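Local coordinates for alpha-glucosidase (Bacteroides thetaiotaomicron, PDB 5XFM), which hydrolyses beta-L-arabinopyranosides and alpha-galactosides as a bifunctional member of glycoside hydrolase family 97, at residues 267-272 against 477-482; 119-124 against 275-280; 383-388 against 420-425; 339-344 against 389-394. The protein carries 1 engineered substitution. One frame throughout, in Å; residues are numbered along the deposited sequence.

Interaction 1 of 4, residues 267-272 against 477-482; sequences DHLKPI and HPFIRN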
# COMPACT_ATOMS: atom_id res chain seq x y z
N ASP A 267 4.07 -7.06 20.31
CA ASP A 267 4.80 -6.31 21.32
C ASP A 267 5.99 -5.60 20.69
O ASP A 267 6.67 -4.81 21.34
CB ASP A 267 5.28 -7.23 22.45
CG ASP A 267 6.08 -8.41 21.94
OD1 ASP A 267 6.12 -8.62 20.71
OD2 ASP A 267 6.70 -9.11 22.78
N HIS A 268 6.22 -5.89 19.41
CA HIS A 268 7.29 -5.26 18.64
C HIS A 268 6.84 -4.83 17.25
O HIS A 268 5.74 -5.15 16.81
CB HIS A 268 8.49 -6.22 18.52
CG HIS A 268 9.12 -6.57 19.83
ND1 HIS A 268 9.21 -7.87 20.29
CD2 HIS A 268 9.69 -5.80 20.78
CE1 HIS A 268 9.81 -7.88 21.47
NE2 HIS A 268 10.11 -6.64 21.79
N LEU A 269 7.70 -4.09 16.56
CA LEU A 269 7.38 -3.59 15.23
C LEU A 269 7.48 -4.67 14.16
O LEU A 269 6.95 -4.50 13.06
CB LEU A 269 8.31 -2.41 14.89
CG LEU A 269 7.86 -1.06 15.49
CD1 LEU A 269 8.97 -0.03 15.41
CD2 LEU A 269 6.62 -0.56 14.77
N LYS A 270 8.16 -5.77 14.47
CA LYS A 270 8.41 -6.85 13.51
C LYS A 270 7.15 -7.44 12.83
O LYS A 270 7.12 -7.60 11.61
CB LYS A 270 9.20 -7.98 14.18
CG LYS A 270 9.48 -9.16 13.27
CD LYS A 270 10.11 -10.31 14.04
CE LYS A 270 10.65 -11.36 13.09
NZ LYS A 270 9.77 -12.56 13.02
N PRO A 271 6.11 -7.80 13.62
CA PRO A 271 4.91 -8.31 12.95
C PRO A 271 4.19 -7.26 12.10
O PRO A 271 3.53 -7.61 11.13
CB PRO A 271 4.04 -8.77 14.11
CG PRO A 271 4.48 -7.92 15.27
CD PRO A 271 5.96 -7.80 15.09
N ILE A 272 4.31 -6.00 12.49
CA ILE A 272 3.77 -4.88 11.71
C ILE A 272 4.39 -4.83 10.32
O ILE A 272 3.68 -4.75 9.31
CB ILE A 272 4.02 -3.54 12.41
CG1 ILE A 272 3.42 -3.57 13.82
CG2 ILE A 272 3.43 -2.40 11.61
CD1 ILE A 272 1.92 -3.57 13.84
N HIS A 477 6.80 4.67 5.77
CA HIS A 477 6.17 3.74 4.82
C HIS A 477 6.32 2.23 5.06
O HIS A 477 5.34 1.51 4.91
CB HIS A 477 6.67 4.06 3.41
CG HIS A 477 6.30 5.44 2.96
ND1 HIS A 477 5.12 6.05 3.34
CD2 HIS A 477 6.98 6.35 2.22
CE1 HIS A 477 5.08 7.27 2.83
NE2 HIS A 477 6.19 7.47 2.15
N PRO A 478 7.52 1.75 5.43
CA PRO A 478 7.59 0.30 5.64
C PRO A 478 6.75 -0.19 6.82
O PRO A 478 6.43 -1.37 6.86
CB PRO A 478 9.09 0.06 5.90
CG PRO A 478 9.68 1.40 6.14
CD PRO A 478 8.85 2.37 5.39
N PHE A 479 6.42 0.70 7.75
CA PHE A 479 5.59 0.36 8.90
C PHE A 479 4.09 0.50 8.61
O PHE A 479 3.26 -0.10 9.30
CB PHE A 479 5.95 1.23 10.11
CG PHE A 479 7.38 1.09 10.58
CD1 PHE A 479 8.33 2.05 10.23
CD2 PHE A 479 7.77 0.03 11.38
CE1 PHE A 479 9.64 1.93 10.67
CE2 PHE A 479 9.07 -0.09 11.82
CZ PHE A 479 10.01 0.86 11.46
N ILE A 480 3.74 1.32 7.62
CA ILE A 480 2.33 1.69 7.41
C ILE A 480 1.85 1.51 5.96
O ILE A 480 1.37 0.44 5.60
CB ILE A 480 2.08 3.16 7.86
CG1 ILE A 480 2.57 3.37 9.30
CG2 ILE A 480 0.59 3.51 7.79
CD1 ILE A 480 2.42 4.77 9.83
N ARG A 481 1.99 2.54 5.12
CA ARG A 481 1.38 2.48 3.79
C ARG A 481 1.83 1.27 2.97
O ARG A 481 1.01 0.57 2.39
CB ARG A 481 1.67 3.77 3.00
CG ARG A 481 1.43 3.66 1.49
CD ARG A 481 -0.02 3.34 1.12
NE ARG A 481 -0.17 3.24 -0.33
CZ ARG A 481 0.12 2.15 -1.05
NH1 ARG A 481 0.53 1.04 -0.45
NH2 ARG A 481 -0.03 2.17 -2.37
N ASN A 482 3.13 1.03 2.95
CA ASN A 482 3.71 0.03 2.06
C ASN A 482 3.63 -1.40 2.62
O ASN A 482 3.73 -2.38 1.87
CB ASN A 482 5.15 0.44 1.73
CG ASN A 482 5.72 -0.28 0.53
OD1 ASN A 482 6.92 -0.47 0.42
ND2 ASN A 482 4.84 -0.70 -0.38
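The Phe479 ring is met obliquely by Leu269 at CD2 and CE2, and both leucine methyls lie against this part of it: Leu269 CD1 is 3.6 Å from Phe479 CE2, and Leu269 CD2 is 3.6 Å from Phe479 CD2. The two side chains cross at about a right angle. With its CG anti to the carbonyl carbon (chi1 -60°), Phe479 swings the ring out of its own loop to meet the leucine. Val568, on strand 567-574, also touches Phe479, and Phe559 of strand 556-563 touches Leu269, bringing the C-terminal domain to the same spot. A second flat group, the Phe479 peptide, meets Ile272: the branch methyl CG2 of Ile272 sits 3.3 Å from Phe479 O. The loop is tied internally by His477 O, which accepts from Ile480 N and Asn482 N on opposite faces of its plane, while Arg481 bonds the backbone O of Glu452, a calcium ligand. Between 267-272 and 477-482 themselves no hydrogen bond forms, so these two segments of the N-terminal and catalytic domains hold by van der Waals packing, and a polar tie comes from just beyond, where Ile272 O is hydrogen-bonded to Thr483 OG1.

Interaction 2 of 4, residues 119-124 against 275-280; sequences DNDVAF and TTVPWD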
# COMPACT_ATOMS: atom_id res chain seq x y z
N ASP A 119 -0.70 -15.77 14.33
CA ASP A 119 0.14 -15.41 15.48
C ASP A 119 0.08 -13.93 15.86
O ASP A 119 0.09 -13.59 17.04
CB ASP A 119 1.60 -15.80 15.24
CG ASP A 119 1.86 -17.27 15.45
OD1 ASP A 119 1.14 -17.91 16.25
OD2 ASP A 119 2.81 -17.79 14.82
N ASN A 120 0.05 -13.06 14.85
CA ASN A 120 0.06 -11.62 15.09
C ASN A 120 -0.98 -10.85 14.30
O ASN A 120 -0.86 -9.64 14.14
CB ASN A 120 1.44 -11.05 14.78
CG ASN A 120 2.49 -11.47 15.79
OD1 ASN A 120 2.54 -10.93 16.90
ND2 ASN A 120 3.33 -12.42 15.41
N ASP A 121 -1.98 -11.55 13.77
CA ASP A 121 -3.02 -10.87 13.00
C ASP A 121 -4.42 -11.40 13.26
O ASP A 121 -4.64 -12.60 13.45
CB ASP A 121 -2.72 -10.97 11.50
CG ASP A 121 -1.34 -10.45 11.15
OD1 ASP A 121 -0.38 -11.24 11.23
OD2 ASP A 121 -1.23 -9.26 10.79
N VAL A 122 -5.37 -10.48 13.27
CA VAL A 122 -6.78 -10.81 13.33
C VAL A 122 -7.45 -10.31 12.05
O VAL A 122 -7.28 -9.16 11.68
CB VAL A 122 -7.47 -10.17 14.54
CG1 VAL A 122 -8.97 -10.41 14.49
CG2 VAL A 122 -6.87 -10.70 15.84
N ALA A 123 -8.17 -11.17 11.35
CA ALA A 123 -8.97 -10.72 10.22
C ALA A 123 -10.41 -11.10 10.48
O ALA A 123 -10.68 -12.24 10.78
CB ALA A 123 -8.48 -11.33 8.92
N PHE A 124 -11.34 -10.16 10.41
CA PHE A 124 -12.71 -10.57 10.69
C PHE A 124 -13.71 -9.94 9.75
O PHE A 124 -13.49 -8.86 9.23
CB PHE A 124 -13.09 -10.28 12.16
CG PHE A 124 -13.33 -8.84 12.47
CD1 PHE A 124 -12.29 -8.02 12.88
CD2 PHE A 124 -14.61 -8.30 12.43
CE1 PHE A 124 -12.51 -6.70 13.19
CE2 PHE A 124 -14.83 -6.98 12.74
CZ PHE A 124 -13.78 -6.18 13.12
N THR A 275 3.82 -8.44 8.25
CA THR A 275 2.46 -8.98 8.13
C THR A 275 2.07 -9.31 6.69
O THR A 275 2.45 -8.60 5.75
CB THR A 275 1.41 -8.01 8.71
OG1 THR A 275 0.12 -8.64 8.70
CG2 THR A 275 1.34 -6.72 7.91
N THR A 276 1.33 -10.40 6.53
CA THR A 276 0.79 -10.77 5.23
C THR A 276 -0.73 -10.87 5.24
O THR A 276 -1.34 -11.37 4.30
CB THR A 276 1.38 -12.11 4.73
OG1 THR A 276 1.19 -13.12 5.72
CG2 THR A 276 2.87 -11.96 4.45
N VAL A 277 -1.36 -10.34 6.29
CA VAL A 277 -2.81 -10.46 6.42
C VAL A 277 -3.62 -9.83 5.26
O VAL A 277 -4.71 -10.31 4.97
CB VAL A 277 -3.30 -9.90 7.79
CG1 VAL A 277 -3.28 -8.38 7.84
CG2 VAL A 277 -4.70 -10.44 8.12
N PRO A 278 -3.09 -8.80 4.54
CA PRO A 278 -3.92 -8.40 3.39
C PRO A 278 -4.11 -9.51 2.36
O PRO A 278 -5.09 -9.49 1.60
CB PRO A 278 -3.12 -7.24 2.77
CG PRO A 278 -2.28 -6.72 3.86
CD PRO A 278 -1.95 -7.88 4.73
N TRP A 279 -3.18 -10.46 2.32
CA TRP A 279 -3.22 -11.54 1.35
C TRP A 279 -3.62 -12.90 1.97
O TRP A 279 -3.98 -13.83 1.26
CB TRP A 279 -1.87 -11.62 0.64
CG TRP A 279 -1.48 -10.27 0.09
CD1 TRP A 279 -1.93 -9.69 -1.05
CD2 TRP A 279 -0.59 -9.32 0.70
NE1 TRP A 279 -1.38 -8.44 -1.20
CE2 TRP A 279 -0.55 -8.20 -0.14
CE3 TRP A 279 0.18 -9.32 1.87
CZ2 TRP A 279 0.24 -7.08 0.14
CZ3 TRP A 279 0.96 -8.20 2.15
CH2 TRP A 279 0.98 -7.10 1.29
N ASP A 280 -3.58 -13.00 3.30
CA ASP A 280 -3.91 -14.26 3.98
C ASP A 280 -5.35 -14.71 3.77
O ASP A 280 -5.63 -15.90 3.70
CB ASP A 280 -3.66 -14.14 5.49
CG ASP A 280 -2.20 -14.22 5.85
OD1 ASP A 280 -1.38 -14.61 4.99
OD2 ASP A 280 -1.88 -13.90 7.02
O HOH W 1 0.75 -12.13 8.72
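Asp121, near the start of strand 121-128 in the N-terminal, mutarotase-like beta-sandwich domain, binds an ST turn that opens the 275-280 segment. Its carboxylate is set by chi1 (-55°), which places CG anti to the carbonyl carbon and brings OD2 to Thr275. Thr275 OG1 donates to Asp121 OD2 at 2.6 Å, arriving 39° out of the carboxylate plane. The same hydroxyl accepts from the backbone: Val277 N lies 3.3 Å from Thr275 OG1, with an almost straight N-H...O angle of 173°, the bond that defines the turn. Asp121 OD2 is also hydrogen-bonded to Thr264 OG1 of the adjoining strand 256-266, giving this buried oxygen two hydroxyl partners. The other oxygen works through solvent: a water donates to Asp121 OD1 at 2.9 Å and accepts from Thr276 N at 2.9 Å. Were Asp121 an alanine, the Thr275 hydroxyl and this water would probably lose their acceptor, and the turn would be less firmly held to the strand. The aliphatic part of the aspartate matters too, since Asp121 CB packs beside Val277 CB at 3.9 Å. Two residues on, Ala123 points to the same side of the strand and continues this apolar strip, with its CB 4.0 Å from Val277 CG2.

Interaction 3 of 4, residues 383-388 against 420-425; sequences IIRKRE and LSDADD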
# COMPACT_ATOMS: atom_id res chain seq x y z
N ILE A 383 -16.93 -0.24 -23.75
CA ILE A 383 -16.76 -0.36 -25.19
C ILE A 383 -15.49 0.34 -25.68
O ILE A 383 -14.64 -0.27 -26.34
CB ILE A 383 -17.97 0.23 -25.93
CG1 ILE A 383 -19.21 -0.62 -25.68
CG2 ILE A 383 -17.68 0.34 -27.43
CD1 ILE A 383 -20.53 0.07 -26.04
N ILE A 384 -15.37 1.62 -25.32
CA ILE A 384 -14.23 2.43 -25.72
C ILE A 384 -12.94 1.89 -25.11
O ILE A 384 -11.89 1.88 -25.77
CB ILE A 384 -14.44 3.90 -25.31
CG1 ILE A 384 -15.61 4.49 -26.08
CG2 ILE A 384 -13.18 4.73 -25.54
CD1 ILE A 384 -16.02 5.86 -25.60
N ARG A 385 -13.03 1.42 -23.87
CA ARG A 385 -11.88 0.88 -23.16
C ARG A 385 -11.33 -0.37 -23.83
O ARG A 385 -10.12 -0.51 -24.02
CB ARG A 385 -12.24 0.58 -21.69
CG ARG A 385 -11.09 0.02 -20.87
CD ARG A 385 -11.48 -0.19 -19.41
NE ARG A 385 -12.63 -1.08 -19.28
CZ ARG A 385 -13.74 -0.75 -18.62
NH1 ARG A 385 -13.84 0.44 -18.04
NH2 ARG A 385 -14.74 -1.61 -18.54
N LYS A 386 -12.22 -1.29 -24.18
CA LYS A 386 -11.79 -2.50 -24.85
C LYS A 386 -11.26 -2.20 -26.26
O LYS A 386 -10.28 -2.80 -26.69
CB LYS A 386 -12.93 -3.52 -24.90
CG LYS A 386 -13.22 -4.14 -23.54
CD LYS A 386 -14.38 -5.12 -23.57
CE LYS A 386 -15.70 -4.42 -23.85
NZ LYS A 386 -16.81 -5.39 -24.03
N ARG A 387 -11.87 -1.24 -26.95
CA ARG A 387 -11.32 -0.78 -28.23
C ARG A 387 -9.87 -0.30 -28.07
O ARG A 387 -8.94 -0.72 -28.80
CB ARG A 387 -12.20 0.34 -28.79
CG ARG A 387 -11.74 0.92 -30.12
CD ARG A 387 -12.77 1.91 -30.66
NE ARG A 387 -14.04 1.23 -30.90
CZ ARG A 387 -15.21 1.63 -30.41
NH1 ARG A 387 -15.28 2.70 -29.64
NH2 ARG A 387 -16.32 0.94 -30.67
N GLU A 388 -9.68 0.54 -27.05
CA GLU A 388 -8.37 1.08 -26.73
C GLU A 388 -7.37 -0.03 -26.45
O GLU A 388 -6.29 -0.04 -27.03
CB GLU A 388 -8.47 2.00 -25.52
CG GLU A 388 -7.23 2.83 -25.26
CD GLU A 388 -7.04 3.95 -26.26
OE1 GLU A 388 -8.03 4.34 -26.92
OE2 GLU A 388 -5.90 4.44 -26.38
N LEU A 420 -9.16 -3.52 -14.55
CA LEU A 420 -8.21 -4.62 -14.37
C LEU A 420 -8.54 -5.86 -15.19
O LEU A 420 -7.64 -6.53 -15.73
CB LEU A 420 -8.11 -5.00 -12.88
CG LEU A 420 -7.13 -4.16 -12.07
CD1 LEU A 420 -7.36 -4.29 -10.57
CD2 LEU A 420 -5.73 -4.62 -12.43
N SER A 421 -9.83 -6.18 -15.28
CA SER A 421 -10.29 -7.39 -15.95
C SER A 421 -10.13 -7.29 -17.48
O SER A 421 -9.63 -8.22 -18.14
CB SER A 421 -11.74 -7.67 -15.55
OG SER A 421 -12.17 -8.93 -16.01
N ASP A 422 -10.57 -6.17 -18.06
CA ASP A 422 -10.37 -5.94 -19.50
C ASP A 422 -8.87 -5.90 -19.84
O ASP A 422 -8.41 -6.45 -20.86
CB ASP A 422 -11.06 -4.64 -19.93
CG ASP A 422 -12.58 -4.74 -19.95
OD1 ASP A 422 -13.11 -5.88 -20.00
OD2 ASP A 422 -13.25 -3.69 -19.90
N ALA A 423 -8.11 -5.26 -18.95
CA ALA A 423 -6.66 -5.20 -19.10
C ALA A 423 -6.08 -6.60 -19.19
O ALA A 423 -5.32 -6.89 -20.11
CB ALA A 423 -6.03 -4.45 -17.93
N ASP A 424 -6.43 -7.46 -18.24
CA ASP A 424 -5.92 -8.82 -18.29
C ASP A 424 -6.34 -9.53 -19.55
O ASP A 424 -5.57 -10.32 -20.10
CB ASP A 424 -6.37 -9.66 -17.10
CG ASP A 424 -5.78 -11.06 -17.16
OD1 ASP A 424 -4.55 -11.17 -16.99
OD2 ASP A 424 -6.53 -12.03 -17.43
N ASP A 425 -7.56 -9.27 -20.01
CA ASP A 425 -8.00 -9.86 -21.27
C ASP A 425 -7.11 -9.42 -22.43
O ASP A 425 -6.98 -10.12 -23.44
CB ASP A 425 -9.46 -9.50 -21.57
CG ASP A 425 -10.44 -10.25 -20.67
OD1 ASP A 425 -10.07 -11.33 -20.17
OD2 ASP A 425 -11.57 -9.76 -20.49
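Two nitrogens of Arg385, NE and NH2, converge on a single carboxylate oxygen of Asp422. Arg385 NE lies 2.8 Å from Asp422 OD2 and Arg385 NH2 2.9 Å from the same atom, making a salt bridge in which neither bond is straight (N-H...O angles of 150° and 139°). The oxygen stays within a few degrees of the guanidinium plane, at its edge; NE uses the anti lone pair of OD2, whereas NH2 meets OD2 nearly along the C-O bond. Guanidinium and carboxylate planes are turned 31° from each other. Next to this pair Lys386 contributes its aliphatic part: its CG is 3.7 Å from Asp422 CG, and its CD is 3.9 Å from Asp422 OD1. The ammonium does not reach the carboxylate, Lys386 NZ remaining 5.5 Å from Asp422 OD1, where it could still add a modest attraction. Helices 382-395 and 410-425, joined here, are successive outer helices of the catalytic TIM-type barrel, with strand 399-403 between them in sequence. The arginine extends from its helix and bends at chi3, which turns the guanidinium edge to the aspartate. Its remaining nitrogen, NH1, is hydrogen-bonded to Met379 O, while Leu415, Asp418 and Ile419 of helix 410-425 touch the side chain. Asp422 in turn packs on Met389, one turn further along helix 382-395.

Interaction 4 of 4, residues 339-344 against 389-394; sequences IGHQRM and MKWLQS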
# COMPACT_ATOMS: atom_id res chain seq x y z
N ILE A 339 1.86 13.76 -28.99
CA ILE A 339 2.59 12.78 -29.80
C ILE A 339 1.65 12.04 -30.74
O ILE A 339 1.93 11.88 -31.93
CB ILE A 339 3.35 11.77 -28.92
CG1 ILE A 339 4.42 12.48 -28.08
CG2 ILE A 339 4.01 10.70 -29.78
CD1 ILE A 339 4.99 11.65 -26.94
N GLY A 340 0.53 11.56 -30.20
CA GLY A 340 -0.50 10.93 -30.99
C GLY A 340 -0.42 9.42 -31.04
O GLY A 340 0.66 8.85 -30.88
N HIS A 341 -1.56 8.79 -31.28
CA HIS A 341 -1.67 7.34 -31.35
C HIS A 341 -0.84 6.78 -32.50
O HIS A 341 -0.28 5.69 -32.40
CB HIS A 341 -3.13 6.90 -31.51
CG HIS A 341 -3.93 6.91 -30.24
ND1 HIS A 341 -4.31 8.08 -29.62
CD2 HIS A 341 -4.42 5.90 -29.48
CE1 HIS A 341 -5.00 7.79 -28.53
NE2 HIS A 341 -5.08 6.47 -28.42
N GLN A 342 -0.78 7.54 -33.59
CA GLN A 342 -0.14 7.07 -34.82
C GLN A 342 1.37 6.93 -34.69
O GLN A 342 1.94 5.91 -35.06
CB GLN A 342 -0.43 8.04 -35.96
CG GLN A 342 -1.87 8.06 -36.42
CD GLN A 342 -2.37 9.48 -36.58
OE1 GLN A 342 -1.78 10.43 -36.05
NE2 GLN A 342 -3.47 9.64 -37.30
N ARG A 343 2.02 7.95 -34.13
CA ARG A 343 3.48 7.92 -33.97
C ARG A 343 3.89 7.05 -32.80
O ARG A 343 5.06 6.62 -32.70
CB ARG A 343 4.05 9.33 -33.78
CG ARG A 343 3.82 10.26 -34.94
CD ARG A 343 4.84 11.38 -34.91
NE ARG A 343 6.17 10.81 -35.13
CZ ARG A 343 7.32 11.45 -34.92
NH1 ARG A 343 7.32 12.68 -34.43
NH2 ARG A 343 8.47 10.83 -35.17
N MET A 344 2.94 6.80 -31.90
CA MET A 344 3.17 5.90 -30.78
C MET A 344 3.63 4.53 -31.26
O MET A 344 4.43 3.89 -30.61
CB MET A 344 1.91 5.75 -29.93
CG MET A 344 2.13 4.96 -28.65
SD MET A 344 3.51 5.62 -27.68
CE MET A 344 2.93 7.27 -27.29
N MET A 389 -7.77 -0.98 -25.61
CA MET A 389 -6.89 -2.06 -25.15
C MET A 389 -6.54 -3.05 -26.27
O MET A 389 -5.47 -3.66 -26.27
CB MET A 389 -7.53 -2.78 -23.97
CG MET A 389 -7.41 -2.03 -22.64
SD MET A 389 -8.29 -2.81 -21.25
CE MET A 389 -7.97 -1.60 -19.95
N LYS A 390 -7.47 -3.22 -27.20
CA LYS A 390 -7.20 -3.95 -28.43
C LYS A 390 -6.08 -3.27 -29.21
O LYS A 390 -5.15 -3.92 -29.69
CB LYS A 390 -8.46 -4.05 -29.30
CG LYS A 390 -8.27 -4.85 -30.57
CD LYS A 390 -9.14 -6.10 -30.57
CE LYS A 390 -9.25 -6.71 -31.97
NZ LYS A 390 -9.76 -5.75 -32.99
N TRP A 391 -6.20 -1.95 -29.36
CA TRP A 391 -5.13 -1.18 -30.00
C TRP A 391 -3.79 -1.37 -29.26
O TRP A 391 -2.76 -1.68 -29.88
CB TRP A 391 -5.49 0.30 -30.09
CG TRP A 391 -4.39 1.18 -30.64
CD1 TRP A 391 -4.00 1.27 -31.95
CD2 TRP A 391 -3.57 2.10 -29.91
NE1 TRP A 391 -2.98 2.18 -32.07
CE2 TRP A 391 -2.69 2.71 -30.84
CE3 TRP A 391 -3.48 2.46 -28.56
CZ2 TRP A 391 -1.74 3.65 -30.46
CZ3 TRP A 391 -2.54 3.41 -28.18
CH2 TRP A 391 -1.68 3.99 -29.13
N LEU A 392 -3.81 -1.19 -27.94
CA LEU A 392 -2.61 -1.34 -27.12
C LEU A 392 -1.95 -2.69 -27.34
O LEU A 392 -0.74 -2.75 -27.60
CB LEU A 392 -2.92 -1.19 -25.62
CG LEU A 392 -3.05 0.17 -24.91
CD1 LEU A 392 -3.91 1.12 -25.65
CD2 LEU A 392 -3.60 0.01 -23.51
N GLN A 393 -2.75 -3.75 -27.29
CA GLN A 393 -2.24 -5.10 -27.43
C GLN A 393 -1.70 -5.37 -28.82
O GLN A 393 -0.66 -6.02 -28.97
CB GLN A 393 -3.35 -6.11 -27.12
CG GLN A 393 -2.87 -7.54 -27.04
CD GLN A 393 -4.00 -8.49 -26.78
OE1 GLN A 393 -5.15 -8.21 -27.11
NE2 GLN A 393 -3.69 -9.62 -26.16
N SER A 394 -2.40 -4.87 -29.83
CA SER A 394 -1.93 -4.99 -31.20
C SER A 394 -0.57 -4.29 -31.37
O SER A 394 0.27 -4.73 -32.15
CB SER A 394 -2.97 -4.41 -32.17
OG SER A 394 -2.91 -2.99 -32.20
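His341 lowers its CD2 over one face of the Trp391 indole, 3.3 Å above the plane and displaced toward the rim. The closest ring atoms are Trp391 CH2 and CZ3, each 3.4 Å from His341 CD2. The pair is oblique, the imidazole and the six-membered ring having planes 49° apart and centroids separated by 4.4 Å. Backbone joins in, for His341 O approaches Trp391 CZ2 to 3.2 Å. The indole spans the gap between the helices because its CG is anti to the backbone N (chi1 175°), carrying the ring out from helix 382-395 toward helix 341-353. At its far end Met344 crosses it at about a right angle, with Met344 CG 4.0 Å from Trp391 CH2; beyond CG the methionine bends away to Leu358 and Leu360 on strand 357-363. On this inner side Trp335 touches all three residues, and His341 NE2 is hydrogen-bonded to Glu388 OE2, which should fix the rotation of the imidazole. The outer side is looser and polar: Gln342 points away from the contact, and exposed Ser394 turns back on its own helix, its OG donating to Trp391 O at 2.7 Å. With an alanine in place of Trp391, the imidazole and Met344 would probably lose the surface they pack on, and a gap would be likely to open between the helices. Helices 341-353 and 382-395, with strand 357-363 between them in sequence, belong to the outer helical layer of the TIM-type barrel, as consecutive helices packed side by side.

Overall arrangement
Interactions 1 and 2 are buried and adjoin, their centres about 13 Å apart, with Pro271 packing on Asn120; they use the consecutive helices 270-274 and 277-280. Interaction 1 joins two domains by van der Waals packing, whereas interaction 2 stays within the N-terminal domain and satisfies a buried carboxylate with hydroxyls and water. Interactions 3 and 4 are only partly buried, lie farther from the centre of the chain and share helix 382-395, again with centres about 13 Å apart. One face of that helix offers charge to helix 410-425, another an aromatic ring to helix 341-353. Glu388 and Met389, adjacent on this helix, couple the two barrel contacts.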